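Local coordinates for Lmaj004091aaa (Leishmania major, PDB 1XTP), which probably methylates the N-terminal amino group of proteins that begin X-Pro-Lys, taking methyl groups from S-adenosyl-L-methionine, at residues Gly48-Ala53 with Lys209-Leu214; Val74-Asp78 with Gln238-Pro242; Gly81-Ile86 with Ile193-Glu197; Ala102-Arg106 with Met128-Ala132. All coordinates share one frame; numbering follows the deposited sequence.

Contact 1: residues Gly48-Ala53 with Lys209-Leu214; sequences GWYGKA and KEDSSL
The backbones of A53 and D211 come closest, their CA atoms 4.9 Å apart, where the first turn of helix 49-58 leans on the turn 209-212 and on the start of strand 213-215. CA of A53 points at the carbonyl oxygen of D211 in a CA-H...O contact of 3.2 Å, with 126° at the hydrogen. That oxygen is buried and has no conventional donor in the model; A53 meets it with both CA and CB. S212 stands at positive phi (61°), and it and S213 both oppose D208, which makes a G1 beta bulge. The bulge ends the turn of a hairpin, strands 205-208 and 213-215, that interrupts the methyltransferase core between strand 191-198 and helix 218-228. In this turn the side chain of S212 points toward the helix. S212 OG, anti to the nitrogen of its own residue (chi1 -163°), donates a short hydrogen bond of 2.5 Å to O of W49, in the carbonyl plane and on a lone pair.

The W49 indole lies beside the same serine. S212 O sits 3.9 Å above one face of the W49 ring, displaced toward the rim, while W49 CH2 at the far end of the indole reaches CD2 of L214 at 4.2 Å. W49 NE1 hydrogen-bonds to Y170 O, and the W34 and W49 rings meet edge-to-face. On the polar side, NZ of K52 and NZ of K209 are like charges 4.4 Å apart. One water accepts from both, 3.0 Å from K52 NZ and 2.7 Å from K209 NZ, and E37 salt-bridges K209.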
loop_
_atom_site.group_PDB
_atom_site.type_symbol
_atom_site.label_atom_id
_atom_site.label_comp_id
_atom_site.label_asym_id
_atom_site.label_seq_id
_atom_site.Cartn_x
_atom_site.Cartn_y
_atom_site.Cartn_z
ATOM N N GLY A 48 1.774 18.404 -8.720
ATOM C CA GLY A 48 2.734 17.464 -8.201
ATOM C C GLY A 48 2.118 16.088 -8.062
ATOM O O GLY A 48 1.005 15.962 -7.570
ATOM N N TRP A 49 2.847 15.070 -8.502
ATOM C CA TRP A 49 2.407 13.670 -8.393
ATOM C C TRP A 49 1.914 13.330 -6.984
ATOM O O TRP A 49 0.806 12.809 -6.800
ATOM C CB TRP A 49 3.554 12.756 -8.779
ATOM C CG TRP A 49 3.331 11.357 -8.418
ATOM C CD1 TRP A 49 3.807 10.718 -7.321
ATOM C CD2 TRP A 49 2.549 10.409 -9.137
ATOM N NE1 TRP A 49 3.361 9.430 -7.293
ATOM C CE2 TRP A 49 2.581 9.206 -8.399
ATOM C CE3 TRP A 49 1.785 10.467 -10.318
ATOM C CZ2 TRP A 49 1.912 8.063 -8.810
ATOM C CZ3 TRP A 49 1.109 9.324 -10.731
ATOM C CH2 TRP A 49 1.178 8.136 -9.981
ATOM N N TYR A 50 2.752 13.629 -5.987
ATOM C CA TYR A 50 2.394 13.426 -4.589
ATOM C C TYR A 50 1.439 14.483 -4.077
ATOM O O TYR A 50 0.472 14.148 -3.398
ATOM C CB TYR A 50 3.646 13.398 -3.691
ATOM C CG TYR A 50 4.457 12.159 -3.835
ATOM C CD1 TYR A 50 3.942 10.914 -3.452
ATOM C CD2 TYR A 50 5.748 12.208 -4.333
ATOM C CE1 TYR A 50 4.694 9.768 -3.591
ATOM C CE2 TYR A 50 6.508 11.073 -4.472
ATOM C CZ TYR A 50 5.973 9.846 -4.101
ATOM O OH TYR A 50 6.722 8.712 -4.228
ATOM N N GLY A 51 1.704 15.756 -4.413
ATOM C CA GLY A 51 0.897 16.850 -3.926
ATOM C C GLY A 51 -0.572 16.763 -4.296
ATOM O O GLY A 51 -1.452 17.105 -3.508
ATOM N N LYS A 52 -0.837 16.343 -5.519
ATOM C CA LYS A 52 -2.212 16.196 -5.993
ATOM C C LYS A 52 -2.984 15.121 -5.214
ATOM O O LYS A 52 -4.204 15.212 -5.033
ATOM C CB LYS A 52 -2.195 15.834 -7.475
ATOM C CG LYS A 52 -1.764 16.960 -8.378
ATOM C CD LYS A 52 -1.792 16.526 -9.817
ATOM C CE LYS A 52 -0.454 15.953 -10.277
ATOM N NZ LYS A 52 -0.481 15.652 -11.747
ATOM N N ALA A 53 -2.268 14.097 -4.766
ATOM C CA ALA A 53 -2.898 12.986 -4.045
ATOM C C ALA A 53 -3.247 13.422 -2.634
ATOM O O ALA A 53 -4.338 13.127 -2.138
ATOM C CB ALA A 53 -1.979 11.830 -4.010
ATOM N N LYS A 209 -6.008 9.664 -12.712
ATOM C CA LYS A 209 -5.767 11.097 -12.770
ATOM C C LYS A 209 -6.650 11.854 -11.795
ATOM O O LYS A 209 -6.537 13.058 -11.692
ATOM C CB LYS A 209 -6.026 11.623 -14.176
ATOM C CG LYS A 209 -5.113 10.998 -15.249
ATOM C CD LYS A 209 -3.662 11.392 -15.110
ATOM C CE LYS A 209 -3.402 12.862 -15.428
ATOM N NZ LYS A 209 -2.020 13.214 -15.045
ATOM N N GLU A 210 -7.534 11.171 -11.090
ATOM C CA GLU A 210 -8.361 11.844 -10.099
ATOM C C GLU A 210 -7.587 11.999 -8.778
ATOM O O GLU A 210 -7.450 13.110 -8.280
ATOM C CB GLU A 210 -9.669 11.083 -9.896
ATOM C CG GLU A 210 -10.805 11.969 -9.376
ATOM C CD GLU A 210 -12.091 11.210 -9.079
ATOM O OE1 GLU A 210 -12.369 10.195 -9.740
ATOM O OE2 GLU A 210 -12.845 11.656 -8.185
ATOM N N ASP A 211 -7.049 10.901 -8.238
ATOM C CA ASP A 211 -6.328 10.940 -6.968
ATOM C C ASP A 211 -4.791 10.847 -7.095
ATOM O O ASP A 211 -4.095 10.761 -6.087
ATOM C CB ASP A 211 -6.858 9.861 -6.021
ATOM C CG ASP A 211 -6.431 8.460 -6.405
ATOM O OD1 ASP A 211 -5.901 8.238 -7.523
ATOM O OD2 ASP A 211 -6.633 7.562 -5.561
ATOM N N SER A 212 -4.279 10.859 -8.325
ATOM C CA SER A 212 -2.827 10.857 -8.602
ATOM C C SER A 212 -2.142 9.614 -8.049
ATOM O O SER A 212 -1.307 9.691 -7.146
ATOM C CB SER A 212 -2.145 12.140 -8.086
ATOM O OG SER A 212 -0.857 12.325 -8.670
ATOM N N SER A 213 -2.518 8.466 -8.618
ATOM C CA SER A 213 -2.064 7.159 -8.155
ATOM C C SER A 213 -2.025 6.196 -9.336
ATOM O O SER A 213 -2.549 6.504 -10.412
ATOM C CB SER A 213 -3.047 6.628 -7.121
ATOM O OG SER A 213 -4.317 6.360 -7.709
ATOM N N LEU A 214 -1.459 5.005 -9.154
ATOM C CA LEU A 214 -1.591 4.021 -10.225
ATOM C C LEU A 214 -1.751 2.589 -9.722
ATOM O O LEU A 214 -1.247 2.209 -8.661
ATOM C CB LEU A 214 -0.445 4.120 -11.248
ATOM C CG LEU A 214 0.801 3.325 -10.899
ATOM C CD1 LEU A 214 1.778 3.274 -12.054
ATOM C CD2 LEU A 214 1.434 3.932 -9.654
HETATM O O HOH W 1 -2.695 13.731 -12.440
#

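Contact 2: residues Val74-Asp78 with Gln238-Pro242; sequences VHDVD and QEEWP
V74 and V77, three residues apart at the N-terminal end of helix 75-87, grip the six-membered part of the W241 indole. V74 comes closest, with CB 3.5 Å from W241 CH2. V77 sends CG1 to the ring edge, near its plane, 3.9 Å from CZ3 of W241. P242 folds back on its neighbour, placing CD 3.4 Å above one face of the W241 ring. The second methyl of V77, CG2, lies anti to the backbone N and turns to the other end of the loop, where Q238 NE2 is 3.3 Å away. That amide is held by its own loop: Q238 NE2 donates to E239 O at 2.7 Å and 157°, nearly in its amide plane.

Outward from this cluster the contact thins. E240 meets V77 CG2 with its carbonyl O at 3.7 Å and with its CB, and both E239 and E240 are exposed to solvent. P242 CG only skirts V74 CG1.

The loop 238-242 joins the antiparallel strands 232-237 and 248-253, which finish the sheet of this Rossmann-like methyltransferase. Q238 still pairs with L248 through the backbone, and W241 fills the space between helix 75-87, L248 of strand 248-253 and W166 in the loop after strand 159-165.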
loop_
_atom_site.group_PDB
_atom_site.type_symbol
_atom_site.label_atom_id
_atom_site.label_comp_id
_atom_site.label_asym_id
_atom_site.label_seq_id
_atom_site.Cartn_x
_atom_site.Cartn_y
_atom_site.Cartn_z
ATOM N N VAL A 74 -17.307 -3.913 1.596
ATOM C CA VAL A 74 -16.196 -4.854 1.394
ATOM C C VAL A 74 -15.319 -5.021 2.629
ATOM O O VAL A 74 -14.391 -5.846 2.633
ATOM C CB VAL A 74 -15.276 -4.439 0.230
ATOM C CG1 VAL A 74 -16.051 -4.412 -1.075
ATOM C CG2 VAL A 74 -14.563 -3.098 0.516
ATOM N N HIS A 75 -15.605 -4.235 3.662
ATOM C CA HIS A 75 -14.775 -4.189 4.856
ATOM C C HIS A 75 -14.617 -5.555 5.521
ATOM O O HIS A 75 -13.492 -6.043 5.715
ATOM C CB HIS A 75 -15.357 -3.181 5.850
ATOM C CG HIS A 75 -14.655 -3.179 7.165
ATOM N ND1 HIS A 75 -13.405 -2.628 7.337
ATOM C CD2 HIS A 75 -15.000 -3.714 8.360
ATOM C CE1 HIS A 75 -13.025 -2.793 8.591
ATOM N NE2 HIS A 75 -13.973 -3.454 9.230
ATOM N N ASP A 76 -15.740 -6.181 5.838
ATOM C CA ASP A 76 -15.727 -7.434 6.609
ATOM C C ASP A 76 -14.938 -8.545 5.921
ATOM O O ASP A 76 -14.113 -9.201 6.550
ATOM C CB ASP A 76 -17.159 -7.919 6.901
ATOM C CG ASP A 76 -17.903 -7.023 7.885
ATOM O OD1 ASP A 76 -17.255 -6.427 8.779
ATOM O OD2 ASP A 76 -19.145 -6.927 7.766
ATOM N N VAL A 77 -15.192 -8.736 4.636
ATOM C CA VAL A 77 -14.453 -9.723 3.851
ATOM C C VAL A 77 -12.959 -9.378 3.761
ATOM O O VAL A 77 -12.110 -10.260 3.911
ATOM C CB VAL A 77 -15.083 -9.939 2.440
ATOM C CG1 VAL A 77 -15.041 -8.667 1.618
ATOM C CG2 VAL A 77 -14.363 -11.053 1.681
ATOM N N ASP A 78 -12.634 -8.099 3.566
ATOM C CA ASP A 78 -11.259 -7.681 3.534
ATOM C C ASP A 78 -10.522 -8.026 4.820
ATOM O O ASP A 78 -9.424 -8.555 4.773
ATOM C CB ASP A 78 -11.156 -6.165 3.282
ATOM C CG ASP A 78 -9.751 -5.643 3.481
ATOM O OD1 ASP A 78 -8.857 -6.076 2.723
ATOM O OD2 ASP A 78 -9.540 -4.831 4.416
ATOM N N GLN A 238 -7.434 -12.192 -2.549
ATOM C CA GLN A 238 -8.574 -12.119 -1.649
ATOM C C GLN A 238 -9.762 -12.908 -2.203
ATOM O O GLN A 238 -10.308 -12.554 -3.246
ATOM C CB GLN A 238 -8.985 -10.653 -1.443
ATOM C CG GLN A 238 -10.314 -10.433 -0.648
ATOM C CD GLN A 238 -10.234 -10.962 0.768
ATOM O OE1 GLN A 238 -9.323 -10.618 1.504
ATOM N NE2 GLN A 238 -11.164 -11.838 1.142
ATOM N N GLU A 239 -10.179 -13.964 -1.509
ATOM C CA GLU A 239 -11.388 -14.692 -1.922
ATOM C C GLU A 239 -12.673 -13.925 -1.622
ATOM O O GLU A 239 -12.686 -13.004 -0.812
ATOM C CB GLU A 239 -11.450 -16.092 -1.301
ATOM C CG GLU A 239 -11.616 -16.130 0.194
ATOM C CD GLU A 239 -11.769 -17.558 0.736
ATOM O OE1 GLU A 239 -11.228 -18.523 0.141
ATOM O OE2 GLU A 239 -12.456 -17.709 1.764
ATOM N N GLU A 240 -13.748 -14.307 -2.303
ATOM C CA GLU A 240 -15.056 -13.697 -2.103
ATOM C C GLU A 240 -15.048 -12.181 -2.377
ATOM O O GLU A 240 -15.798 -11.416 -1.759
ATOM C CB GLU A 240 -15.543 -13.989 -0.682
ATOM C CG GLU A 240 -17.052 -13.966 -0.546
ATOM C CD GLU A 240 -17.513 -14.234 0.873
ATOM O OE1 GLU A 240 -16.842 -15.000 1.589
ATOM O OE2 GLU A 240 -18.545 -13.671 1.272
ATOM N N TRP A 241 -14.192 -11.762 -3.306
ATOM C CA TRP A 241 -14.056 -10.355 -3.657
ATOM C C TRP A 241 -15.041 -10.060 -4.796
ATOM O O TRP A 241 -15.147 -10.868 -5.718
ATOM C CB TRP A 241 -12.618 -10.054 -4.077
ATOM C CG TRP A 241 -12.291 -8.603 -4.070
ATOM C CD1 TRP A 241 -11.859 -7.862 -5.119
ATOM C CD2 TRP A 241 -12.352 -7.711 -2.947
ATOM N NE1 TRP A 241 -11.661 -6.560 -4.735
ATOM C CE2 TRP A 241 -11.961 -6.438 -3.405
ATOM C CE3 TRP A 241 -12.722 -7.862 -1.599
ATOM C CZ2 TRP A 241 -11.917 -5.314 -2.563
ATOM C CZ3 TRP A 241 -12.677 -6.755 -0.771
ATOM C CH2 TRP A 241 -12.286 -5.494 -1.257
ATOM N N PRO A 242 -15.797 -8.937 -4.708
ATOM C CA PRO A 242 -16.739 -8.597 -5.771
ATOM C C PRO A 242 -16.072 -8.576 -7.134
ATOM O O PRO A 242 -14.989 -8.038 -7.309
ATOM C CB PRO A 242 -17.245 -7.201 -5.389
ATOM C CG PRO A 242 -17.032 -7.106 -3.929
ATOM C CD PRO A 242 -15.825 -7.942 -3.618
#

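Contact 3: residues Gly81-Ile86 with Ile193-Glu197; sequences GSRNFI and IFFKE
F194 and K196 reach from the sheet to S82, F85 and I86 in a buried helix-on-sheet contact of the class I methyltransferase fold, an alpha/beta sandwich with a seven-stranded sheet. Helix 75-87 packs on strand 191-198, running roughly antiparallel to it: the axes of 81-86 and 193-197 approach to 10.9 Å, with 146° between their directions. Alternate strand residues F194 and K196 point at the helix, whereas F195 between them turns to the other side, toward F180 and Y221.

F194 is the wedge. With CG anti to its backbone N (chi1 177°), the ring stands out from the strand and is met on several sides. At one part of its edge F85 CD2 approaches CE1 of F194 at 3.3 Å, the two rings being oblique with planes at 49°. At another part, S82 OG is 3.3 Å from F194 CZ. I86 covers a face, its CG1 4.1 Å from F194 CD1 and set toward the rim. M250 and L161 from the flanking strands also touch this phenylalanine.

K196 runs fully extended past the ring and brings its buried ammonium to a polar cluster at the helix. D78 forms a salt bridge with it and Q238 OE1 probably accepts a further hydrogen bond. This probably offsets the cost of burying the charge. S82 OG, itself bonded to D78 O one turn back, receives K196 NZ at 2.8 Å.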
loop_
_atom_site.group_PDB
_atom_site.type_symbol
_atom_site.label_atom_id
_atom_site.label_comp_id
_atom_site.label_asym_id
_atom_site.label_seq_id
_atom_site.Cartn_x
_atom_site.Cartn_y
_atom_site.Cartn_z
ATOM N N GLY A 81 -10.094 -11.942 5.270
ATOM C CA GLY A 81 -9.015 -12.390 4.366
ATOM C C GLY A 81 -7.598 -12.090 4.861
ATOM O O GLY A 81 -6.710 -12.937 4.768
ATOM N N SER A 82 -7.391 -10.878 5.375
ATOM C CA SER A 82 -6.106 -10.481 5.929
ATOM C C SER A 82 -5.761 -11.296 7.181
ATOM O O SER A 82 -4.623 -11.750 7.366
ATOM C CB SER A 82 -6.134 -9.000 6.294
ATOM O OG SER A 82 -6.235 -8.207 5.143
ATOM N N ARG A 83 -6.748 -11.455 8.051
ATOM C CA ARG A 83 -6.550 -12.204 9.289
ATOM C C ARG A 83 -6.151 -13.669 9.020
ATOM O O ARG A 83 -5.188 -14.187 9.621
ATOM C CB ARG A 83 -7.802 -12.139 10.148
ATOM C CG ARG A 83 -7.587 -12.762 11.506
ATOM C CD ARG A 83 -8.882 -12.898 12.293
ATOM N NE ARG A 83 -9.804 -13.896 11.750
ATOM C CZ ARG A 83 -9.603 -15.219 11.753
ATOM N NH1 ARG A 83 -8.481 -15.755 12.241
ATOM N NH2 ARG A 83 -10.536 -16.019 11.242
ATOM N N ASN A 84 -6.878 -14.320 8.111
ATOM C CA ASN A 84 -6.559 -15.693 7.688
ATOM C C ASN A 84 -5.191 -15.792 6.988
ATOM O O ASN A 84 -4.429 -16.719 7.227
ATOM C CB ASN A 84 -7.673 -16.254 6.791
ATOM C CG ASN A 84 -8.977 -16.503 7.555
ATOM O OD1 ASN A 84 -8.977 -16.656 8.770
ATOM N ND2 ASN A 84 -10.092 -16.546 6.834
ATOM N N PHE A 85 -4.871 -14.806 6.161
ATOM C CA PHE A 85 -3.577 -14.767 5.493
ATOM C C PHE A 85 -2.440 -14.613 6.502
ATOM O O PHE A 85 -1.491 -15.390 6.478
ATOM C CB PHE A 85 -3.527 -13.629 4.466
ATOM C CG PHE A 85 -2.246 -13.586 3.657
ATOM C CD1 PHE A 85 -2.089 -14.380 2.537
ATOM C CD2 PHE A 85 -1.212 -12.731 4.011
ATOM C CE1 PHE A 85 -0.922 -14.323 1.788
ATOM C CE2 PHE A 85 -0.050 -12.677 3.264
ATOM C CZ PHE A 85 0.093 -13.478 2.151
ATOM N N ILE A 86 -2.542 -13.619 7.379
ATOM C CA ILE A 86 -1.498 -13.394 8.393
ATOM C C ILE A 86 -1.328 -14.595 9.338
ATOM O O ILE A 86 -0.198 -14.950 9.700
ATOM C CB ILE A 86 -1.766 -12.140 9.232
ATOM C CG1 ILE A 86 -1.675 -10.881 8.355
ATOM C CG2 ILE A 86 -0.763 -12.048 10.388
ATOM C CD1 ILE A 86 -2.445 -9.715 8.908
ATOM N N ILE A 193 6.502 -7.841 5.721
ATOM C CA ILE A 193 5.656 -6.797 5.122
ATOM C C ILE A 193 4.380 -7.463 4.653
ATOM O O ILE A 193 4.425 -8.393 3.870
ATOM C CB ILE A 193 6.303 -6.104 3.910
ATOM C CG1 ILE A 193 7.558 -5.344 4.315
ATOM C CG2 ILE A 193 5.350 -5.100 3.305
ATOM C CD1 ILE A 193 8.516 -5.108 3.178
ATOM N N PHE A 194 3.238 -6.988 5.131
ATOM C CA PHE A 194 1.966 -7.395 4.566
ATOM C C PHE A 194 1.500 -6.341 3.537
ATOM O O PHE A 194 1.059 -5.257 3.903
ATOM C CB PHE A 194 0.943 -7.562 5.665
ATOM C CG PHE A 194 -0.432 -7.915 5.175
ATOM C CD1 PHE A 194 -0.714 -9.193 4.702
ATOM C CD2 PHE A 194 -1.460 -6.982 5.231
ATOM C CE1 PHE A 194 -1.999 -9.521 4.282
ATOM C CE2 PHE A 194 -2.745 -7.311 4.814
ATOM C CZ PHE A 194 -3.011 -8.588 4.337
ATOM N N PHE A 195 1.590 -6.692 2.257
ATOM C CA PHE A 195 1.250 -5.783 1.163
ATOM C C PHE A 195 -0.039 -6.245 0.499
ATOM O O PHE A 195 -0.093 -7.339 -0.048
ATOM C CB PHE A 195 2.402 -5.737 0.158
ATOM C CG PHE A 195 2.125 -4.896 -1.069
ATOM C CD1 PHE A 195 1.516 -3.646 -0.967
ATOM C CD2 PHE A 195 2.516 -5.348 -2.327
ATOM C CE1 PHE A 195 1.291 -2.876 -2.100
ATOM C CE2 PHE A 195 2.300 -4.595 -3.459
ATOM C CZ PHE A 195 1.698 -3.346 -3.352
ATOM N N LYS A 196 -1.083 -5.422 0.592
ATOM C CA LYS A 196 -2.396 -5.741 0.028
ATOM C C LYS A 196 -2.836 -4.624 -0.900
ATOM O O LYS A 196 -2.956 -3.483 -0.483
ATOM C CB LYS A 196 -3.445 -5.931 1.125
ATOM C CG LYS A 196 -4.705 -6.672 0.670
ATOM C CD LYS A 196 -5.478 -7.230 1.875
ATOM C CE LYS A 196 -6.684 -8.068 1.471
ATOM N NZ LYS A 196 -7.519 -8.432 2.646
ATOM N N GLU A 197 -3.114 -4.969 -2.152
ATOM C CA GLU A 197 -3.349 -3.957 -3.165
ATOM C C GLU A 197 -4.158 -4.490 -4.343
ATOM O O GLU A 197 -4.146 -5.702 -4.628
ATOM C CB GLU A 197 -2.004 -3.440 -3.697
ATOM C CG GLU A 197 -2.113 -2.101 -4.396
ATOM C CD GLU A 197 -2.977 -1.121 -3.616
ATOM O OE1 GLU A 197 -2.478 -0.564 -2.600
ATOM O OE2 GLU A 197 -4.143 -0.911 -4.035
#

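Contact 4: residues Ala102-Arg106 with Met128-Ala132; sequences AGIGR and MLEEA. With SAI (S-adenosyl-L-homoselenocysteine), chain B.
I104 and A132 bring their backbones together where the glycine-rich loop 102-106, part of the first cofactor-binding motif of class I methyltransferases, leans on helix 126-135. The contact across the segments is apolar and close. I104 CG2 touches CE of M128, a selenomethionine, at 3.6 Å, and it also lies against CG of E131, the two side chains running alongside each other. M128 is bent at chi2 and chi3 (-66° and -63°), which curls its CE back over G103.

No hydrogen bond crosses between the segments; A132 CA makes a CA-H...O contact with I104 O, 3.4 Å away. G103 N hydrogen-bonds to E123, whose carboxylate also binds the ligand, and G105 occupies the N-cap position of helix 106-115.

Toward the ligand, S-adenosyl-L-homoselenocysteine, G103 comes close to the ribose, its CA 3.2 Å from O3' of the ligand. R106 presents the edge of its guanidinium to the amino-acid carboxylate and forms two bonds. D78 salt-bridges R106 NH1, a second-shell grip on that group. NE of R106 donates to OXT of the ligand at 2.8 Å and 156°, and NH2 of R106 to the ligand's O at 2.9 Å.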
loop_
_atom_site.group_PDB
_atom_site.type_symbol
_atom_site.label_atom_id
_atom_site.label_comp_id
_atom_site.label_asym_id
_atom_site.label_seq_id
_atom_site.Cartn_x
_atom_site.Cartn_y
_atom_site.Cartn_z
ATOM N N ALA A 102 -2.339 4.690 6.960
ATOM C CA ALA A 102 -3.362 4.166 7.873
ATOM C C ALA A 102 -4.746 4.784 7.741
ATOM O O ALA A 102 -5.728 4.156 8.121
ATOM C CB ALA A 102 -2.889 4.320 9.291
ATOM N N GLY A 103 -4.811 6.015 7.224
ATOM C CA GLY A 103 -6.056 6.743 7.120
ATOM C C GLY A 103 -6.631 6.970 8.498
ATOM O O GLY A 103 -5.973 7.560 9.352
ATOM N N ILE A 104 -7.852 6.496 8.722
ATOM C CA ILE A 104 -8.502 6.644 10.041
ATOM C C ILE A 104 -8.249 5.452 10.966
ATOM O O ILE A 104 -8.939 5.308 11.977
ATOM C CB ILE A 104 -10.034 6.853 9.932
ATOM C CG1 ILE A 104 -10.705 5.625 9.320
ATOM C CG2 ILE A 104 -10.357 8.124 9.151
ATOM C CD1 ILE A 104 -12.174 5.606 9.540
ATOM N N GLY A 105 -7.303 4.586 10.594
ATOM C CA GLY A 105 -6.882 3.463 11.444
ATOM C C GLY A 105 -7.782 2.247 11.376
ATOM O O GLY A 105 -7.856 1.478 12.334
ATOM N N ARG A 106 -8.457 2.069 10.241
ATOM C CA ARG A 106 -9.392 0.961 10.032
ATOM C C ARG A 106 -8.772 -0.426 10.203
ATOM O O ARG A 106 -9.372 -1.318 10.853
ATOM C CB ARG A 106 -9.994 1.058 8.623
ATOM C CG ARG A 106 -11.040 -0.034 8.293
ATOM C CD ARG A 106 -11.450 0.033 6.805
ATOM N NE ARG A 106 -10.325 -0.349 5.947
ATOM C CZ ARG A 106 -10.019 -1.590 5.578
ATOM N NH1 ARG A 106 -10.764 -2.627 5.930
ATOM N NH2 ARG A 106 -8.957 -1.789 4.818
HETATM N N MSE A 128 -7.092 12.828 8.815
HETATM C CA MSE A 128 -7.210 11.363 8.838
HETATM C C MSE A 128 -6.541 10.821 10.105
HETATM O O MSE A 128 -7.125 10.015 10.837
HETATM C CB MSE A 128 -6.569 10.722 7.604
HETATM C CG MSE A 128 -7.122 11.173 6.259
HETATM SE SE MSE A 128 -8.971 10.614 6.015
HETATM C CE MSE A 128 -8.734 8.814 6.058
ATOM N N LEU A 129 -5.316 11.275 10.361
ATOM C CA LEU A 129 -4.552 10.830 11.527
ATOM C C LEU A 129 -5.198 11.231 12.857
ATOM O O LEU A 129 -5.179 10.466 13.826
ATOM C CB LEU A 129 -3.123 11.372 11.456
ATOM C CG LEU A 129 -2.105 10.869 12.495
ATOM C CD1 LEU A 129 -1.954 9.370 12.441
ATOM C CD2 LEU A 129 -0.751 11.522 12.250
ATOM N N GLU A 130 -5.753 12.434 12.891
ATOM C CA GLU A 130 -6.464 12.943 14.065
ATOM C C GLU A 130 -7.695 12.117 14.391
ATOM O O GLU A 130 -7.958 11.819 15.541
ATOM C CB GLU A 130 -6.864 14.418 13.865
ATOM C CG GLU A 130 -5.697 15.414 13.999
ATOM C CD GLU A 130 -4.895 15.222 15.298
ATOM O OE1 GLU A 130 -5.518 15.226 16.391
ATOM O OE2 GLU A 130 -3.651 15.050 15.212
ATOM N N GLU A 131 -8.449 11.756 13.369
ATOM C CA GLU A 131 -9.598 10.889 13.555
ATOM C C GLU A 131 -9.207 9.479 14.022
ATOM O O GLU A 131 -9.896 8.894 14.859
ATOM C CB GLU A 131 -10.403 10.829 12.260
ATOM C CG GLU A 131 -11.603 9.917 12.319
ATOM C CD GLU A 131 -12.623 10.320 13.373
ATOM O OE1 GLU A 131 -12.672 11.504 13.766
ATOM O OE2 GLU A 131 -13.404 9.436 13.789
ATOM N N ALA A 132 -8.126 8.935 13.467
ATOM C CA ALA A 132 -7.538 7.684 13.955
ATOM C C ALA A 132 -7.265 7.702 15.455
ATOM O O ALA A 132 -7.565 6.725 16.151
ATOM C CB ALA A 132 -6.230 7.393 13.204
HETATM N N SAI B . -4.752 1.762 4.582
HETATM C CA SAI B . -6.050 2.289 5.095
HETATM C CB SAI B . -6.451 3.529 4.323
HETATM C CG SAI B . -6.681 3.350 2.830
HETATM SE SE SAI B . -7.188 5.079 2.035
HETATM C C SAI B . -7.195 1.300 4.953
HETATM O O SAI B . -7.106 0.345 4.182
HETATM O OXT SAI B . -8.243 1.457 5.579
HETATM C "C5'" SAI B . -5.382 5.590 1.419
HETATM C "C4'" SAI B . -4.583 6.365 2.471
HETATM O "O4'" SAI B . -3.297 6.577 1.966
HETATM C "C3'" SAI B . -5.126 7.745 2.805
HETATM O "O3'" SAI B . -5.267 7.898 4.193
HETATM C "C2'" SAI B . -4.108 8.737 2.293
HETATM O "O2'" SAI B . -4.018 9.904 3.098
HETATM C "C1'" SAI B . -2.879 7.868 2.377
HETATM N N9 SAI B . -1.765 8.299 1.544
HETATM C C8 SAI B . -1.832 8.966 0.341
HETATM N N7 SAI B . -0.588 9.159 -0.089
HETATM C C5 SAI B . 0.276 8.610 0.816
HETATM C C6 SAI B . 1.665 8.518 0.858
HETATM N N6 SAI B . 2.394 9.044 -0.129
HETATM N N1 SAI B . 2.276 7.891 1.931
HETATM C C2 SAI B . 1.521 7.365 2.972
HETATM N N3 SAI B . 0.141 7.452 2.912
HETATM C C4 SAI B . -0.459 8.057 1.851
#

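From the N terminus, 48-53 comes first and waits for 209-214, so contact 1 closes a loop that takes in nearly all the cofactor-binding core. Contact 2 opens inside it at 74-78 but closes beyond it at 238-242, so the two cross. Helix 75-87 then begins contact 3, which ends at strand 191-198 within the spans of both, and contact 4 is a short local closure, 102-106 to 128-132, innermost of all. Contacts 2 and 3 share that helix, and contacts 2, 3 and 4 are tied together through D78. Contact 1 stands apart, joining helix 49-58 to the hairpin 205-215.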